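Local coordinates for protein enoyl-CoA hydratase (Mycobacterium avium, PDB 3OC7) that probably catalyses the reversible hydration of enoyl-CoA thioesters in fatty acid metabolism, as a trimeric member of the crotonase family, at residues A[110-124]-A[130-143]. Numbering follows the deposited sequence.
Sequences PVIAAIDGHVRAGGF and CDIAVAGPRSSFAL
With chi1 at 86°, S140 holds OG between its backbone N and carbonyl carbon, while a bend at chi2 (-73°) folds the R120 chain back to meet it. NH1 and NH2 of R120 grip S140 OG end-on, at 3.0 and 3.1 Å, with the hydroxyl in the guanidinium plane; H118 ND1 and the same OG share a hydrogen bond of 2.8 Å. A142 CB lies over one face of that guanidinium, and R120 NH1 also donates to V119 O, fixing the group's rotation. At the type I turn G136-S139, between strands 132-135 and 140-142, R138 turns its NE/NH2 edge to D116 O, NH2 nearly in line with the C=O at 2.9 Å and NE from above the carbonyl plane, while R138 N bonds D116 OD1 on its syn side. The ring of F124 is sandwiched between V119 CG1 and L143 CD2, the latter a CH-pi contact 3.8 Å from the centroid.

Parallel strands 111-115 and 132-135 pair through bonds such as V134 N to A113 O; after a two-residue shift, 118-120 runs parallel beside 140-142, held by V119 N to S140 O, with a weak bond from S140 N to G117 O. Helix 123-129 carries the chain from 118-120, in the three-stranded sheet, back to 132-135 in the larger sheet, as in the spiral core of the crotonase fold. D131 OD2 takes V111 N through its anti lone pair and forms a salt bridge with K219. Strand 58-63 flanks 111-115, 67-69 flanks 118-120, helix 196-208 packs on I112, A114 and V134, and a second subunit touches P110, D131 and I132.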
loop_
_atom_site.group_PDB
_atom_site.type_symbol
_atom_site.label_atom_id
_atom_site.label_comp_id
_atom_site.label_asym_id
_atom_site.label_seq_id
_atom_site.Cartn_x
_atom_site.Cartn_y
_atom_site.Cartn_z
ATOM N N PRO A 110 15.096 -12.322 11.844
ATOM C CA PRO A 110 14.604 -10.931 11.807
ATOM C C PRO A 110 15.745 -9.912 12.083
ATOM O O PRO A 110 16.573 -10.133 13.007
ATOM C CB PRO A 110 13.548 -10.903 12.936
ATOM C CG PRO A 110 13.088 -12.360 13.083
ATOM C CD PRO A 110 14.387 -13.135 12.865
ATOM N N VAL A 111 15.804 -8.835 11.283
ATOM C CA VAL A 111 16.821 -7.755 11.423
ATOM C C VAL A 111 16.129 -6.399 11.716
ATOM O O VAL A 111 15.243 -5.952 10.945
ATOM C CB VAL A 111 17.741 -7.650 10.161
ATOM C CG1 VAL A 111 18.863 -6.629 10.415
ATOM C CG2 VAL A 111 18.334 -9.003 9.768
ATOM N N ILE A 112 16.533 -5.774 12.833
ATOM C CA ILE A 112 15.945 -4.517 13.335
ATOM C C ILE A 112 16.950 -3.345 13.282
ATOM O O ILE A 112 17.993 -3.388 13.953
ATOM C CB ILE A 112 15.418 -4.666 14.809
ATOM C CG1 ILE A 112 14.508 -5.895 14.942
ATOM C CG2 ILE A 112 14.723 -3.361 15.278
ATOM C CD1 ILE A 112 14.076 -6.159 16.389
ATOM N N ALA A 113 16.641 -2.281 12.524
ATOM C CA ALA A 113 17.524 -1.086 12.507
ATOM C C ALA A 113 17.261 -0.158 13.705
ATOM O O ALA A 113 16.094 0.135 14.056
ATOM C CB ALA A 113 17.365 -0.308 11.180
ATOM N N ALA A 114 18.352 0.314 14.310
ATOM C CA ALA A 114 18.309 1.288 15.421
ATOM C C ALA A 114 18.998 2.598 14.980
ATOM O O ALA A 114 20.238 2.688 14.989
ATOM C CB ALA A 114 18.962 0.692 16.708
ATOM N N ILE A 115 18.184 3.586 14.571
ATOM C CA ILE A 115 18.647 4.828 13.921
ATOM C C ILE A 115 18.519 6.023 14.891
ATOM O O ILE A 115 17.446 6.251 15.426
ATOM C CB ILE A 115 17.790 5.131 12.625
ATOM C CG1 ILE A 115 17.778 3.932 11.640
ATOM C CG2 ILE A 115 18.209 6.442 11.939
ATOM C CD1 ILE A 115 16.506 3.861 10.727
ATOM N N ASP A 116 19.605 6.792 15.101
ATOM C CA ASP A 116 19.480 8.128 15.777
ATOM C C ASP A 116 20.471 9.136 15.160
ATOM O O ASP A 116 21.439 9.595 15.814
ATOM C CB ASP A 116 19.617 8.035 17.319
ATOM C CG ASP A 116 19.007 9.237 18.047
ATOM O OD1 ASP A 116 18.131 9.939 17.478
ATOM O OD2 ASP A 116 19.421 9.497 19.209
ATOM N N GLY A 117 20.230 9.479 13.899
ATOM C CA GLY A 117 21.154 10.313 13.107
ATOM C C GLY A 117 20.716 10.447 11.655
ATOM O O GLY A 117 19.632 9.973 11.285
ATOM N N HIS A 118 21.562 11.070 10.830
ATOM C CA HIS A 118 21.236 11.371 9.432
ATOM C C HIS A 118 21.300 10.131 8.520
ATOM O O HIS A 118 22.176 9.258 8.683
ATOM C CB HIS A 118 22.137 12.507 8.900
ATOM C CG HIS A 118 22.161 13.727 9.780
ATOM N ND1 HIS A 118 21.040 14.493 10.035
ATOM C CD2 HIS A 118 23.182 14.320 10.450
ATOM C CE1 HIS A 118 21.370 15.498 10.832
ATOM N NE2 HIS A 118 22.660 15.412 11.101
ATOM N N VAL A 119 20.342 10.054 7.587
ATOM C CA VAL A 119 20.269 9.002 6.555
ATOM C C VAL A 119 20.217 9.651 5.139
ATOM O O VAL A 119 19.329 10.471 4.859
ATOM C CB VAL A 119 19.012 8.100 6.763
ATOM C CG1 VAL A 119 18.853 7.026 5.629
ATOM C CG2 VAL A 119 19.005 7.450 8.160
ATOM N N ARG A 120 21.176 9.302 4.274
ATOM C CA ARG A 120 21.214 9.824 2.885
ATOM C C ARG A 120 21.620 8.707 1.891
ATOM O O ARG A 120 22.303 7.750 2.262
ATOM C CB ARG A 120 22.185 11.020 2.733
ATOM C CG ARG A 120 21.982 12.239 3.646
ATOM C CD ARG A 120 20.744 13.069 3.255
ATOM N NE ARG A 120 20.611 14.297 4.041
ATOM C CZ ARG A 120 20.070 14.372 5.256
ATOM N NH1 ARG A 120 19.597 13.283 5.856
ATOM N NH2 ARG A 120 20.020 15.540 5.884
ATOM N N ALA A 121 21.212 8.866 0.618
ATOM C CA ALA A 121 21.648 8.005 -0.510
ATOM C C ALA A 121 21.541 6.495 -0.238
ATOM O O ALA A 121 20.476 6.034 0.180
ATOM C CB ALA A 121 23.068 8.404 -1.006
ATOM N N GLY A 122 22.619 5.731 -0.446
ATOM C CA GLY A 122 22.633 4.294 -0.193
ATOM C C GLY A 122 22.183 3.871 1.200
ATOM O O GLY A 122 21.746 2.741 1.392
ATOM N N GLY A 123 22.353 4.754 2.192
ATOM C CA GLY A 123 21.825 4.485 3.540
ATOM C C GLY A 123 20.343 4.111 3.582
ATOM O O GLY A 123 19.939 3.274 4.396
ATOM N N PHE A 124 19.536 4.706 2.692
ATOM C CA PHE A 124 18.092 4.401 2.578
ATOM C C PHE A 124 17.867 2.916 2.252
ATOM O O PHE A 124 16.889 2.308 2.709
ATOM C CB PHE A 124 17.423 5.243 1.479
ATOM C CG PHE A 124 16.983 6.628 1.904
ATOM C CD1 PHE A 124 17.846 7.715 1.758
ATOM C CD2 PHE A 124 15.684 6.868 2.349
ATOM C CE1 PHE A 124 17.424 9.014 2.107
ATOM C CE2 PHE A 124 15.243 8.165 2.713
ATOM C CZ PHE A 124 16.131 9.237 2.610
ATOM N N CYS A 130 15.847 -3.862 6.148
ATOM C CA CYS A 130 15.527 -4.389 7.503
ATOM C C CYS A 130 14.019 -4.747 7.638
ATOM O O CYS A 130 13.152 -4.083 7.050
ATOM C CB CYS A 130 16.000 -3.414 8.595
ATOM S SG CYS A 130 17.832 -3.259 8.748
ATOM N N ASP A 131 13.705 -5.776 8.438
ATOM C CA ASP A 131 12.299 -6.166 8.665
ATOM C C ASP A 131 11.510 -5.141 9.520
ATOM O O ASP A 131 10.315 -4.881 9.255
ATOM C CB ASP A 131 12.251 -7.571 9.295
ATOM C CG ASP A 131 13.010 -8.580 8.477
ATOM O OD1 ASP A 131 12.486 -8.980 7.414
ATOM O OD2 ASP A 131 14.141 -8.946 8.877
ATOM N N ILE A 132 12.187 -4.573 10.521
ATOM C CA ILE A 132 11.641 -3.560 11.463
ATOM C C ILE A 132 12.677 -2.426 11.568
ATOM O O ILE A 132 13.883 -2.702 11.497
ATOM C CB ILE A 132 11.355 -4.190 12.874
ATOM C CG1 ILE A 132 10.351 -5.358 12.762
ATOM C CG2 ILE A 132 10.861 -3.122 13.879
ATOM C CD1 ILE A 132 10.173 -6.225 14.054
ATOM N N ALA A 133 12.223 -1.163 11.665
ATOM C CA ALA A 133 13.137 -0.011 11.831
ATOM C C ALA A 133 12.559 1.022 12.822
ATOM O O ALA A 133 11.374 1.407 12.721
ATOM C CB ALA A 133 13.447 0.653 10.482
ATOM N N VAL A 134 13.398 1.455 13.769
ATOM C CA VAL A 134 13.040 2.470 14.794
ATOM C C VAL A 134 13.991 3.679 14.707
ATOM O O VAL A 134 15.207 3.488 14.588
ATOM C CB VAL A 134 13.074 1.853 16.252
ATOM C CG1 VAL A 134 12.483 2.804 17.324
ATOM C CG2 VAL A 134 12.367 0.491 16.277
ATOM N N ALA A 135 13.440 4.900 14.748
ATOM C CA ALA A 135 14.284 6.116 14.715
ATOM C C ALA A 135 13.993 7.129 15.834
ATOM O O ALA A 135 12.819 7.411 16.154
ATOM C CB ALA A 135 14.183 6.819 13.359
ATOM N N GLY A 136 15.073 7.676 16.402
ATOM C CA GLY A 136 15.002 8.639 17.518
ATOM C C GLY A 136 15.055 10.109 17.094
ATOM O O GLY A 136 15.085 10.411 15.879
ATOM N N PRO A 137 15.083 11.045 18.087
ATOM C CA PRO A 137 14.868 12.491 17.840
ATOM C C PRO A 137 15.980 13.268 17.100
ATOM O O PRO A 137 15.731 14.403 16.680
ATOM C CB PRO A 137 14.623 13.070 19.255
ATOM C CG PRO A 137 15.372 12.137 20.167
ATOM C CD PRO A 137 15.275 10.755 19.521
ATOM N N ARG A 138 17.168 12.687 16.936
ATOM C CA ARG A 138 18.229 13.307 16.127
ATOM C C ARG A 138 18.148 12.973 14.634
ATOM O O ARG A 138 18.937 13.504 13.841
ATOM C CB ARG A 138 19.617 12.893 16.633
ATOM C CG ARG A 138 19.887 13.178 18.106
ATOM C CD ARG A 138 21.361 13.051 18.428
ATOM N NE ARG A 138 21.948 11.815 17.919
ATOM C CZ ARG A 138 23.225 11.466 18.062
ATOM N NH1 ARG A 138 24.073 12.258 18.727
ATOM N NH2 ARG A 138 23.660 10.322 17.534
ATOM N N SER A 139 17.208 12.116 14.247
ATOM C CA SER A 139 17.181 11.559 12.883
ATOM C C SER A 139 16.721 12.568 11.813
ATOM O O SER A 139 15.856 13.419 12.075
ATOM C CB SER A 139 16.288 10.302 12.840
ATOM O OG SER A 139 16.697 9.324 13.799
ATOM N N SER A 140 17.299 12.477 10.610
ATOM C CA SER A 140 16.788 13.215 9.425
ATOM C C SER A 140 16.935 12.371 8.147
ATOM O O SER A 140 17.827 11.498 8.086
ATOM C CB SER A 140 17.471 14.594 9.238
ATOM O OG SER A 140 18.683 14.496 8.500
ATOM N N PHE A 141 16.090 12.651 7.130
ATOM C CA PHE A 141 16.022 11.896 5.868
ATOM C C PHE A 141 15.843 12.869 4.666
ATOM O O PHE A 141 15.008 13.793 4.740
ATOM C CB PHE A 141 14.812 10.925 5.905
ATOM C CG PHE A 141 14.745 10.029 7.150
ATOM C CD1 PHE A 141 14.163 10.485 8.346
ATOM C CD2 PHE A 141 15.263 8.728 7.120
ATOM C CE1 PHE A 141 14.116 9.662 9.488
ATOM C CE2 PHE A 141 15.203 7.895 8.251
ATOM C CZ PHE A 141 14.650 8.354 9.428
ATOM N N ALA A 142 16.605 12.689 3.570
ATOM C CA ALA A 142 16.428 13.484 2.318
ATOM C C ALA A 142 16.930 12.735 1.066
ATOM O O ALA A 142 18.039 12.187 1.083
ATOM C CB ALA A 142 17.118 14.861 2.434
ATOM N N LEU A 143 16.110 12.704 0.012
ATOM C CA LEU A 143 16.460 12.073 -1.278
ATOM C C LEU A 143 16.781 13.175 -2.303
ATOM O O LEU A 143 15.905 13.590 -3.078
ATOM C CB LEU A 143 15.302 11.178 -1.794
ATOM C CG LEU A 143 14.940 9.937 -0.964
ATOM C CD1 LEU A 143 13.429 9.633 -0.984
ATOM C CD2 LEU A 143 15.737 8.697 -1.387
HETATM O O HOH W 1 19.893 11.008 -0.666
#